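Local atomic coordinates of retropepsin-like aspartic endopeptidase domain-containing protein (Legionella pneumophila subsp. pneumophila str. Philadelphia 1, PDB entry 2PMA), a protein that is of unknown function but is probably a retropepsin-like aspartic peptidase that would cleave peptide bonds. Residues A22-G27 / D126-F131; L49-P54 / Y60-E65. One frame throughout, in Å; residues are numbered along the deposited sequence.

Interaction 1 (A22-G27 / D126-F131)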
ATOM      1  N   ALA A  22       6.997  -1.962  -4.963  1.00 25.63           N
ATOM      2  CA  ALA A  22       6.500  -0.798  -4.257  1.00 26.12           C
ATOM      3  C   ALA A  22       7.572   0.285  -4.394  1.00 25.61           C
ATOM      4  O   ALA A  22       8.762  -0.013  -4.284  1.00 26.68           O
ATOM      5  CB  ALA A  22       6.276  -1.127  -2.771  1.00 25.81           C
ATOM      6  N   LYS A  23       7.164   1.513  -4.670  1.00 25.02           N
ATOM      7  CA  LYS A  23       8.099   2.619  -4.645  1.00 25.06           C
ATOM      8  C   LYS A  23       8.056   3.262  -3.274  1.00 25.34           C
ATOM      9  O   LYS A  23       6.987   3.518  -2.727  1.00 25.01           O
ATOM     10  CB  LYS A  23       7.773   3.654  -5.735  1.00 25.76           C
ATOM     11  CG  LYS A  23       8.790   4.793  -5.803  1.00 26.69           C
ATOM     12  CD  LYS A  23       8.737   5.528  -7.116  1.00 30.36           C
ATOM     13  CE  LYS A  23       7.487   6.393  -7.175  1.00 31.66           C
ATOM     14  NZ  LYS A  23       7.611   7.354  -8.347  1.00 34.02           N
ATOM     15  N   LEU A  24       9.233   3.500  -2.694  1.00 25.30           N
ATOM     16  CA  LEU A  24       9.318   4.168  -1.388  1.00 25.27           C
ATOM     17  C   LEU A  24       9.623   5.638  -1.681  1.00 26.01           C
ATOM     18  O   LEU A  24      10.689   5.973  -2.225  1.00 24.81           O
ATOM     19  CB  LEU A  24      10.411   3.524  -0.528  1.00 26.75           C
ATOM     20  CG  LEU A  24      10.032   2.220   0.191  1.00 25.92           C
ATOM     21  CD1 LEU A  24       9.714   1.109  -0.801  1.00 28.51           C
ATOM     22  CD2 LEU A  24      11.192   1.775   1.122  1.00 25.46           C
ATOM     23  N   ASP A  25       8.651   6.491  -1.355  1.00 25.43           N
ATOM     24  CA  ASP A  25       8.565   7.845  -1.875  1.00 26.81           C
ATOM     25  C   ASP A  25       8.551   8.816  -0.702  1.00 25.96           C
ATOM     26  O   ASP A  25       7.510   9.061  -0.104  1.00 26.28           O
ATOM     27  CB  ASP A  25       7.255   7.982  -2.671  1.00 27.62           C
ATOM     28  CG  ASP A  25       7.095   9.337  -3.347  1.00 32.87           C
ATOM     29  OD1 ASP A  25       7.869  10.267  -3.085  1.00 33.82           O
ATOM     30  OD2 ASP A  25       6.191   9.467  -4.195  1.00 37.90           O
ATOM     31  N   THR A  26       9.703   9.407  -0.394  1.00 24.75           N
ATOM     32  CA  THR A  26       9.788  10.304   0.766  1.00 24.83           C
ATOM     33  C   THR A  26       9.118  11.675   0.490  1.00 25.13           C
ATOM     34  O   THR A  26       8.911  12.450   1.415  1.00 26.23           O
ATOM     35  CB  THR A  26      11.241  10.498   1.224  1.00 24.23           C
ATOM     36  OG1 THR A  26      11.980  11.047   0.131  1.00 24.14           O
ATOM     37  CG2 THR A  26      11.877   9.138   1.615  1.00 25.83           C
ATOM     38  N   GLY A  27       8.747  11.945  -0.766  1.00 25.85           N
ATOM     39  CA  GLY A  27       8.083  13.196  -1.118  1.00 27.31           C
ATOM     40  C   GLY A  27       6.583  13.227  -0.800  1.00 28.16           C
ATOM     41  O   GLY A  27       5.962  14.286  -0.815  1.00 29.11           O
ATOM     42  N   ASP A 126       4.667   8.115   6.036  1.00 24.44           N
ATOM     43  CA  ASP A 126       4.040   7.445   7.167  1.00 25.67           C
ATOM     44  C   ASP A 126       4.408   5.956   7.189  1.00 24.92           C
ATOM     45  O   ASP A 126       4.704   5.427   8.254  1.00 25.91           O
ATOM     46  CB  ASP A 126       2.510   7.619   7.156  1.00 25.44           C
ATOM     47  CG  ASP A 126       2.073   9.044   7.519  1.00 30.62           C
ATOM     48  OD1 ASP A 126       2.910   9.837   8.002  1.00 33.14           O
ATOM     49  OD2 ASP A 126       0.884   9.363   7.331  1.00 33.02           O
ATOM     50  N   ALA A 127       4.326   5.286   6.033  1.00 24.92           N
ATOM     51  CA  ALA A 127       4.634   3.856   5.930  1.00 25.09           C
ATOM     52  C   ALA A 127       6.119   3.609   6.195  1.00 24.82           C
ATOM     53  O   ALA A 127       6.474   2.686   6.899  1.00 25.26           O
ATOM     54  CB  ALA A 127       4.255   3.301   4.536  1.00 24.94           C
ATOM     55  N   ILE A 128       6.980   4.422   5.600  1.00 24.63           N
ATOM     56  CA  ILE A 128       8.440   4.219   5.773  1.00 24.52           C
ATOM     57  C   ILE A 128       8.777   4.350   7.264  1.00 24.28           C
ATOM     58  O   ILE A 128       9.579   3.568   7.818  1.00 23.99           O
ATOM     59  CB  ILE A 128       9.234   5.223   4.926  1.00 23.88           C
ATOM     60  CG1 ILE A 128       8.965   4.956   3.429  1.00 25.76           C
ATOM     61  CG2 ILE A 128      10.759   5.052   5.177  1.00 24.89           C
ATOM     62  CD1 ILE A 128       9.299   6.133   2.493  1.00 27.76           C
ATOM     63  N   ILE A 129       8.156   5.331   7.928  1.00 24.33           N
ATOM     64  CA  ILE A 129       8.362   5.505   9.373  1.00 25.50           C
ATOM     65  C   ILE A 129       7.822   4.297  10.155  1.00 25.87           C
ATOM     66  O   ILE A 129       8.494   3.827  11.087  1.00 25.43           O
ATOM     67  CB  ILE A 129       7.773   6.845   9.865  1.00 25.60           C
ATOM     68  CG1 ILE A 129       8.574   8.005   9.252  1.00 25.02           C
ATOM     69  CG2 ILE A 129       7.832   6.960  11.411  1.00 28.99           C
ATOM     70  CD1 ILE A 129       7.832   9.367   9.270  1.00 27.49           C
ATOM     71  N   ASP A 130       6.639   3.794   9.770  1.00 25.88           N
ATOM     72  CA  ASP A 130       6.082   2.580  10.411  1.00 28.40           C
ATOM     73  C   ASP A 130       7.080   1.416  10.361  1.00 27.25           C
ATOM     74  O   ASP A 130       7.218   0.648  11.338  1.00 27.99           O
ATOM     75  CB  ASP A 130       4.790   2.110   9.728  1.00 28.78           C
ATOM     76  CG  ASP A 130       3.626   3.056   9.932  1.00 34.20           C
ATOM     77  OD1 ASP A 130       3.644   3.829  10.914  1.00 35.77           O
ATOM     78  OD2 ASP A 130       2.678   2.988   9.099  1.00 38.15           O
ATOM     79  N   PHE A 131       7.796   1.304   9.238  1.00 26.81           N
ATOM     80  CA  PHE A 131       8.855   0.286   9.085  1.00 25.77           C
ATOM     81  C   PHE A 131      10.230   0.715   9.625  1.00 26.59           C
ATOM     82  O   PHE A 131      11.206  -0.022   9.480  1.00 27.28           O
ATOM     83  CB  PHE A 131       8.988  -0.113   7.605  1.00 25.60           C
ATOM     84  CG  PHE A 131       7.867  -0.998   7.125  1.00 25.60           C
ATOM     85  CD1 PHE A 131       7.816  -2.343   7.516  1.00 25.66           C
ATOM     86  CD2 PHE A 131       6.860  -0.489   6.305  1.00 27.38           C
ATOM     87  CE1 PHE A 131       6.745  -3.172   7.075  1.00 23.27           C
ATOM     88  CE2 PHE A 131       5.800  -1.307   5.855  1.00 28.95           C
ATOM     89  CZ  PHE A 131       5.743  -2.639   6.230  1.00 25.45           C
TER
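Ile-128 turns CG1 opposite its own carbonyl carbon (chi1 -65°), and its chain then runs on extended, CD1 being anti to CA (chi2 161°), so that the methyl at the end of the longer branch leaves the helix and reaches Leu-24 to Thr-26. Thr-26 meets it in kind: with OG1 lodged between the backbone N and C (chi1 59°), its CG2 is the branch that faces the isoleucine, 4.1 Å from Ile-128 CD1. The same CD1 lies 4.1 Å from Leu-24 CB and 3.9 Å from the backbone N of Asp-25. A single methyl thus rests against three consecutive residues, a loose van der Waals contact that buries about 131 Å² in all. A long, branched aliphatic chain suits this place, covering much of the 7.2 Å between the CA atoms of Leu-24 and Ile-128. The aspartate itself takes part through its backbone. Its side chain makes an Asx turn instead, OD1 accepting from Gly-27 N at 3.0 Å and holding the bend. Asp-25, Thr-26 and Gly-27 spell the Asp-Thr-Gly signature of aspartic peptidases, and the short helix packed behind that turn recalls the helix of retropepsins, consistent with a related active site here. Arg-125, the first residue of the helix, hydrogen-bonds through NH1 to Thr-26 O. Strand 121-123 pairs with Lys-23 and Asp-25, Val-135 of strand 133-136 touches both Leu-24 and Ile-128, and Ala-127, with Phe-131 just after the helix, touches Ile-107 of strand 103-112.

Interaction 2 (L49-P54 / Y60-E65). With FMT (formic acid), chain F.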
ATOM      1  N   LEU A  49     -14.029  -1.705   3.333  1.00 24.60           N
ATOM      2  CA  LEU A  49     -14.165  -1.704   1.876  1.00 24.56           C
ATOM      3  C   LEU A  49     -13.641  -3.027   1.326  1.00 25.19           C
ATOM      4  O   LEU A  49     -12.598  -3.538   1.787  1.00 25.51           O
ATOM      5  CB  LEU A  49     -13.347  -0.555   1.281  1.00 26.52           C
ATOM      6  CG  LEU A  49     -13.749   0.865   1.688  1.00 26.64           C
ATOM      7  CD1 LEU A  49     -12.949   1.794   0.831  1.00 28.57           C
ATOM      8  CD2 LEU A  49     -15.268   1.116   1.430  1.00 27.29           C
ATOM      9  N   ARG A  50     -14.388  -3.597   0.394  1.00 24.28           N
ATOM     10  CA  ARG A  50     -13.896  -4.721  -0.410  1.00 26.60           C
ATOM     11  C   ARG A  50     -13.384  -4.098  -1.692  1.00 25.32           C
ATOM     12  O   ARG A  50     -14.019  -3.188  -2.255  1.00 26.57           O
ATOM     13  CB  ARG A  50     -15.041  -5.678  -0.722  1.00 26.63           C
ATOM     14  CG  ARG A  50     -14.652  -6.920  -1.500  1.00 32.19           C
ATOM     15  CD  ARG A  50     -15.932  -7.754  -1.824  1.00 34.52           C
ATOM     16  NE  ARG A  50     -16.493  -8.323  -0.591  1.00 46.99           N
ATOM     17  CZ  ARG A  50     -17.792  -8.489  -0.337  1.00 52.27           C
ATOM     18  NH1 ARG A  50     -18.720  -8.106  -1.224  1.00 55.64           N
ATOM     19  NH2 ARG A  50     -18.173  -9.034   0.819  1.00 54.44           N
ATOM     20  N   PHE A  51     -12.231  -4.564  -2.154  1.00 25.09           N
ATOM     21  CA  PHE A  51     -11.659  -4.012  -3.358  1.00 24.79           C
ATOM     22  C   PHE A  51     -10.786  -5.037  -4.058  1.00 25.64           C
ATOM     23  O   PHE A  51     -10.320  -6.022  -3.429  1.00 25.28           O
ATOM     24  CB  PHE A  51     -10.832  -2.734  -3.013  1.00 23.96           C
ATOM     25  CG  PHE A  51      -9.683  -2.964  -2.038  1.00 26.51           C
ATOM     26  CD1 PHE A  51      -9.885  -2.904  -0.639  1.00 27.01           C
ATOM     27  CD2 PHE A  51      -8.390  -3.213  -2.521  1.00 27.26           C
ATOM     28  CE1 PHE A  51      -8.833  -3.091   0.261  1.00 28.68           C
ATOM     29  CE2 PHE A  51      -7.328  -3.419  -1.653  1.00 26.81           C
ATOM     30  CZ  PHE A  51      -7.524  -3.346  -0.240  1.00 26.95           C
ATOM     31  N   THR A  52     -10.559  -4.785  -5.337  1.00 24.91           N
ATOM     32  CA  THR A  52      -9.709  -5.667  -6.151  1.00 25.46           C
ATOM     33  C   THR A  52      -8.406  -4.960  -6.449  1.00 27.26           C
ATOM     34  O   THR A  52      -8.380  -3.767  -6.897  1.00 28.89           O
ATOM     35  CB  THR A  52     -10.524  -6.076  -7.406  1.00 27.30           C
ATOM     36  OG1 THR A  52     -11.625  -6.867  -6.952  1.00 27.22           O
ATOM     37  CG2 THR A  52      -9.695  -6.894  -8.418  1.00 27.54           C
ATOM     38  N   VAL A  53      -7.292  -5.681  -6.309  1.00 25.74           N
ATOM     39  CA  VAL A  53      -6.064  -5.267  -6.972  1.00 24.66           C
ATOM     40  C   VAL A  53      -5.821  -6.038  -8.279  1.00 25.07           C
ATOM     41  O   VAL A  53      -5.615  -7.258  -8.246  1.00 24.20           O
ATOM     42  CB  VAL A  53      -4.852  -5.485  -6.017  1.00 24.02           C
ATOM     43  CG1 VAL A  53      -3.498  -5.065  -6.709  1.00 26.52           C
ATOM     44  CG2 VAL A  53      -5.103  -4.732  -4.688  1.00 25.04           C
ATOM     45  N   PRO A  54      -5.825  -5.340  -9.433  1.00 25.32           N
ATOM     46  CA  PRO A  54      -5.598  -6.019 -10.722  1.00 25.80           C
ATOM     47  C   PRO A  54      -4.102  -6.159 -10.998  1.00 26.22           C
ATOM     48  O   PRO A  54      -3.327  -5.265 -10.661  1.00 26.15           O
ATOM     49  CB  PRO A  54      -6.270  -5.097 -11.750  1.00 28.01           C
ATOM     50  CG  PRO A  54      -6.269  -3.696 -11.087  1.00 27.47           C
ATOM     51  CD  PRO A  54      -6.143  -3.895  -9.569  1.00 26.00           C
ATOM     52  N   TYR A  60      -6.857  -9.826  -7.401  1.00 22.16           N
ATOM     53  CA  TYR A  60      -6.796 -10.277  -5.985  1.00 23.51           C
ATOM     54  C   TYR A  60      -7.774  -9.424  -5.186  1.00 23.69           C
ATOM     55  O   TYR A  60      -7.643  -8.204  -5.195  1.00 25.13           O
ATOM     56  CB  TYR A  60      -5.366 -10.104  -5.366  1.00 22.94           C
ATOM     57  CG  TYR A  60      -4.338 -11.011  -6.132  1.00 28.59           C
ATOM     58  CD1 TYR A  60      -3.933 -12.243  -5.598  1.00 31.53           C
ATOM     59  CD2 TYR A  60      -3.880 -10.665  -7.404  1.00 22.33           C
ATOM     60  CE1 TYR A  60      -3.051 -13.116  -6.361  1.00 28.79           C
ATOM     61  CE2 TYR A  60      -2.986 -11.487  -8.141  1.00 24.25           C
ATOM     62  CZ  TYR A  60      -2.583 -12.718  -7.591  1.00 27.85           C
ATOM     63  OH  TYR A  60      -1.746 -13.559  -8.278  1.00 27.83           O
ATOM     64  N   SER A  61      -8.652 -10.090  -4.439  1.00 23.56           N
ATOM     65  CA  SER A  61      -9.688  -9.393  -3.678  1.00 25.92           C
ATOM     66  C   SER A  61      -9.240  -9.238  -2.215  1.00 25.74           C
ATOM     67  O   SER A  61      -8.679 -10.205  -1.601  1.00 24.43           O
ATOM     68  CB  SER A  61     -11.008 -10.171  -3.799  1.00 28.05           C
ATOM     69  OG  SER A  61     -12.053  -9.439  -3.160  1.00 33.72           O
ATOM     70  N   PHE A  62      -9.452  -8.033  -1.666  1.00 24.90           N
ATOM     71  CA  PHE A  62      -9.127  -7.765  -0.275  1.00 25.54           C
ATOM     72  C   PHE A  62     -10.320  -7.134   0.434  1.00 26.20           C
ATOM     73  O   PHE A  62     -11.197  -6.551  -0.214  1.00 25.52           O
ATOM     74  CB  PHE A  62      -7.986  -6.744  -0.222  1.00 24.90           C
ATOM     75  CG  PHE A  62      -6.680  -7.259  -0.740  1.00 25.02           C
ATOM     76  CD1 PHE A  62      -5.740  -7.768   0.159  1.00 25.48           C
ATOM     77  CD2 PHE A  62      -6.397  -7.252  -2.105  1.00 23.11           C
ATOM     78  CE1 PHE A  62      -4.510  -8.284  -0.284  1.00 26.31           C
ATOM     79  CE2 PHE A  62      -5.162  -7.733  -2.567  1.00 25.41           C
ATOM     80  CZ  PHE A  62      -4.208  -8.254  -1.642  1.00 25.33           C
ATOM     81  N   GLU A  63     -10.310  -7.196   1.769  1.00 26.78           N
ATOM     82  CA  GLU A  63     -11.190  -6.312   2.562  1.00 29.14           C
ATOM     83  C   GLU A  63     -10.286  -5.565   3.549  1.00 28.38           C
ATOM     84  O   GLU A  63      -9.295  -6.130   4.083  1.00 28.68           O
ATOM     85  CB  GLU A  63     -12.268  -7.100   3.299  1.00 29.77           C
ATOM     86  CG  GLU A  63     -13.185  -7.892   2.328  1.00 33.65           C
ATOM     87  CD  GLU A  63     -14.384  -8.544   3.028  1.00 35.89           C
ATOM     88  OE1 GLU A  63     -14.354  -8.608   4.265  1.00 41.45           O
ATOM     89  OE2 GLU A  63     -15.334  -8.983   2.314  1.00 44.26           O
ATOM     90  N   GLY A  64     -10.588  -4.304   3.781  1.00 26.38           N
ATOM     91  CA  GLY A  64      -9.789  -3.517   4.724  1.00 25.83           C
ATOM     92  C   GLY A  64     -10.693  -2.571   5.491  1.00 25.07           C
ATOM     93  O   GLY A  64     -11.676  -2.091   4.946  1.00 24.40           O
ATOM     94  N   GLU A  65     -10.338  -2.307   6.748  1.00 25.09           N
ATOM     95  CA  GLU A  65     -11.080  -1.362   7.568  1.00 24.84           C
ATOM     96  C   GLU A  65     -11.075  -0.010   6.877  1.00 24.45           C
ATOM     97  O   GLU A  65     -10.029   0.445   6.450  1.00 24.25           O
ATOM     98  CB  GLU A  65     -10.399  -1.238   8.933  1.00 26.15           C
ATOM     99  CG  GLU A  65     -10.562  -2.481   9.775  1.00 29.91           C
ATOM    100  CD  GLU A  65      -9.667  -2.406  10.997  1.00 32.59           C
ATOM    101  OE1 GLU A  65      -8.668  -3.140  11.032  1.00 34.44           O
ATOM    102  OE2 GLU A  65      -9.955  -1.553  11.857  1.00 31.64           O
TER
HETATM  103  C   FMT F 302      -7.397  -4.931   8.174  1.00 38.18           C
HETATM  104  O1  FMT F 302      -6.888  -5.008   9.347  1.00 40.43           O
HETATM  105  O2  FMT F 302      -8.116  -3.992   7.743  1.00 31.80           O
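A beta hairpin formed by strands 46-55 and 58-71 brings Phe-51 opposite Phe-62 as a hydrogen-bonded antiparallel pair, with Leu-49/Gly-64 and Val-53/Tyr-60 paired likewise on either side. The central bonds are Phe-62 N to Phe-51 O at 2.8 Å, nearly straight, and Phe-51 N to Phe-62 O at 3.0 Å. On the face carrying the two phenylalanines the rings are almost parallel, 14° apart, yet slid so far that they barely overlap. Closer is a CH-pi contact, Phe-62 CB standing over one face of the Phe-51 ring, 3.4 Å from CZ. Phe-51 CG sits between its backbone N and C (chi1 59°), which swings the ring across toward the partner strand. Val-53 CG2 lies 3.7 Å from Phe-62 CE2. On the other face Arg-50 and Glu-63 lie side by side. Glu-63 OE2, near the guanidinium plane at its edge, accepts from Arg-50 NE and NH2, each at 3.2 Å. Glu-65 N donates to O2 of a formic acid, probably from the crystallisation liquor, at 3.0 Å. The chemistry divides the hairpin: one face is mostly apolar, while the other joins its strands by a salt bridge whose long arms suit an exposed surface.

Interaction 1 and interaction 2 lie on opposite sides of the chain's centre, their own centres about 21 Å apart and their nearest atoms about 11 Å apart, so neither touches the other. Both nevertheless reach the same curled mixed sheet, where strand 31-43 pairs with both strand 46-55 and strand 121-123, and the latter pairs in turn with strand 18-24. Along the chain the hairpin of 49-54 and 60-65 is nested within the long excursion that 22-27 and 126-131 close. The first contact is local in space but distant in sequence, packing the sole helix beside the Asp-Thr-Gly turn; the second is a hairpin pairing of strands adjacent in sequence, across the retropepsin-like domain from that turn.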